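Local atomic coordinates of nucleocapsid (PDB entry 4AKL), a protein that probably binds single- and double-stranded RNA, helps package the viral genome and cleaves double-stranded DNA without sequence specificity. Residues V163-E168 and T429-F434. Numbering follows the deposited sequence. Where two conformers were deposited one is given.
Sequences VMSVKE and TIVKLF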
loop_
_atom_site.group_PDB
_atom_site.type_symbol
_atom_site.label_atom_id
_atom_site.label_comp_id
_atom_site.label_asym_id
_atom_site.label_seq_id
_atom_site.Cartn_x
_atom_site.Cartn_y
_atom_site.Cartn_z
ATOM N N VAL A 163 -23.039 -0.798 -13.491
ATOM C CA VAL A 163 -22.041 -1.441 -14.343
ATOM C C VAL A 163 -21.288 -0.438 -15.236
ATOM O O VAL A 163 -20.063 -0.418 -15.255
ATOM C CB VAL A 163 -22.655 -2.603 -15.195
ATOM C CG1 VAL A 163 -21.754 -2.961 -16.348
ATOM C CG2 VAL A 163 -22.867 -3.828 -14.335
ATOM N N MET A 164 -22.018 0.380 -15.956
ATOM C CA MET A 164 -21.390 1.357 -16.843
ATOM C C MET A 164 -20.489 2.350 -16.023
ATOM O O MET A 164 -19.388 2.645 -16.442
ATOM C CB MET A 164 -22.442 2.039 -17.741
ATOM C CG MET A 164 -22.631 1.369 -19.177
ATOM S SD MET A 164 -22.393 -0.441 -19.413
ATOM C CE MET A 164 -24.108 -1.016 -19.589
ATOM N N SER A 165 -20.953 2.812 -14.859
ATOM C CA SER A 165 -20.149 3.704 -13.982
ATOM C C SER A 165 -18.844 3.053 -13.537
ATOM O O SER A 165 -17.806 3.678 -13.563
ATOM C CB SER A 165 -20.933 4.113 -12.723
ATOM O OG SER A 165 -21.857 5.142 -13.009
ATOM N N VAL A 166 -18.901 1.796 -13.147
ATOM C CA VAL A 166 -17.675 1.073 -12.790
ATOM C C VAL A 166 -16.747 0.960 -13.994
ATOM O O VAL A 166 -15.565 1.182 -13.869
ATOM C CB VAL A 166 -18.008 -0.320 -12.201
ATOM C CG1 VAL A 166 -16.751 -1.197 -12.068
ATOM C CG2 VAL A 166 -18.739 -0.144 -10.865
ATOM N N LYS A 167 -17.309 0.618 -15.149
ATOM C CA LYS A 167 -16.538 0.529 -16.410
ATOM C C LYS A 167 -15.905 1.870 -16.820
ATOM O O LYS A 167 -14.788 1.900 -17.369
ATOM C CB LYS A 167 -17.373 -0.084 -17.531
ATOM C CG LYS A 167 -17.495 -1.633 -17.413
ATOM C CD LYS A 167 -18.271 -2.261 -18.550
ATOM C CE LYS A 167 -18.160 -3.834 -18.541
ATOM N NZ LYS A 167 -18.984 -4.478 -19.607
ATOM N N GLU A 168 -16.591 2.981 -16.533
ATOM C CA GLU A 168 -16.016 4.326 -16.780
ATOM C C GLU A 168 -14.821 4.602 -15.858
ATOM O O GLU A 168 -13.798 5.130 -16.319
ATOM C CB GLU A 168 -17.072 5.427 -16.630
ATOM C CG GLU A 168 -16.521 6.844 -16.726
ATOM C CD GLU A 168 -17.540 7.892 -16.394
ATOM O OE1 GLU A 168 -18.780 7.655 -16.513
ATOM O OE2 GLU A 168 -17.092 8.982 -16.011
ATOM N N THR A 429 -21.239 2.392 -3.163
ATOM C CA THR A 429 -20.806 3.556 -2.428
ATOM C C THR A 429 -19.553 4.212 -3.051
ATOM O O THR A 429 -19.446 5.452 -3.068
ATOM C CB THR A 429 -20.536 3.157 -0.983
ATOM O OG1 THR A 429 -21.702 2.521 -0.450
ATOM C CG2 THR A 429 -20.106 4.383 -0.108
ATOM N N ILE A 430 -18.609 3.394 -3.534
ATOM C CA ILE A 430 -17.440 3.867 -4.283
ATOM C C ILE A 430 -17.860 4.670 -5.510
ATOM O O ILE A 430 -17.357 5.736 -5.752
ATOM C CB ILE A 430 -16.544 2.686 -4.732
ATOM C CG1 ILE A 430 -15.776 2.098 -3.532
ATOM C CG2 ILE A 430 -15.525 3.119 -5.788
ATOM C CD1 ILE A 430 -14.979 0.792 -3.781
ATOM N N VAL A 431 -18.800 4.116 -6.271
ATOM C CA VAL A 431 -19.336 4.709 -7.506
ATOM C C VAL A 431 -20.047 6.044 -7.241
ATOM O O VAL A 431 -19.866 7.037 -7.993
ATOM C CB VAL A 431 -20.326 3.695 -8.209
ATOM C CG1 VAL A 431 -21.236 4.375 -9.148
ATOM C CG2 VAL A 431 -19.544 2.603 -8.890
ATOM N N LYS A 432 -20.852 6.067 -6.185
ATOM C CA LYS A 432 -21.586 7.251 -5.857
ATOM C C LYS A 432 -20.588 8.339 -5.466
ATOM O O LYS A 432 -20.805 9.495 -5.834
ATOM C CB LYS A 432 -22.654 7.029 -4.783
ATOM C CG LYS A 432 -23.920 7.901 -5.010
ATOM C CD LYS A 432 -24.697 7.371 -6.265
ATOM C CE LYS A 432 -26.160 7.574 -6.249
ATOM N NZ LYS A 432 -26.645 8.878 -6.756
ATOM N N LEU A 433 -19.484 7.991 -4.788
ATOM C CA LEU A 433 -18.457 9.008 -4.477
ATOM C C LEU A 433 -17.742 9.534 -5.724
ATOM O O LEU A 433 -17.425 10.737 -5.805
ATOM C CB LEU A 433 -17.417 8.529 -3.507
ATOM C CG LEU A 433 -17.964 8.334 -2.112
ATOM C CD1 LEU A 433 -17.079 7.360 -1.354
ATOM C CD2 LEU A 433 -18.103 9.672 -1.353
ATOM N N PHE A 434 -17.478 8.645 -6.664
ATOM C CA PHE A 434 -16.899 9.019 -7.920
ATOM C C PHE A 434 -17.837 9.999 -8.668
ATOM O O PHE A 434 -17.390 11.013 -9.105
ATOM C CB PHE A 434 -16.626 7.771 -8.784
ATOM C CG PHE A 434 -16.076 8.086 -10.162
ATOM C CD1 PHE A 434 -14.728 8.397 -10.337
ATOM C CD2 PHE A 434 -16.882 8.050 -11.271
ATOM C CE1 PHE A 434 -14.234 8.662 -11.613
ATOM C CE2 PHE A 434 -16.368 8.321 -12.558
ATOM C CZ PHE A 434 -15.063 8.628 -12.707
#
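Val431 meets helix 163-181 with both of its methyl branches, each on a different residue. Its bond from CA to CB points toward segment 163-168; from CB, CG1 runs anti to the backbone N (chi1 160°) and reaches Ser165, lying 3.6 Å from its CB. The second branch, CG2, meets Val166, whose side chain lies about at right angles to that of Val431; the 3.5 Å between Val431 CG2 and Val166 CG2 is shorter than usual methyl contact, so packing is tight here. Ser165 OG, 4.0 Å from Val431 CG1, has its polar partner in Glu435, to which it is hydrogen-bonded. The arrangement is helix-helix packing within the largely helical nucleocapsid of a nairovirus: the axes of segments 163-168 and 429-434, on helices 163-181 and 425-440, cross at 67° and approach to 10.0 Å, with Ser165 and Val431 nearest in the backbone. One turn beyond Val431, the Phe434 side chain leaves the backbone toward helix 163-181, and its ring edge meets Glu168. The extended glutamate brings OE2 near the ring plane, 3.6 Å from Phe434 CE2, with carboxylate and ring turned 79° apart. That same OE2 forms a salt bridge with Lys438, further along helix 425-440, while Phe434 also touches Met169 and helix 450-460.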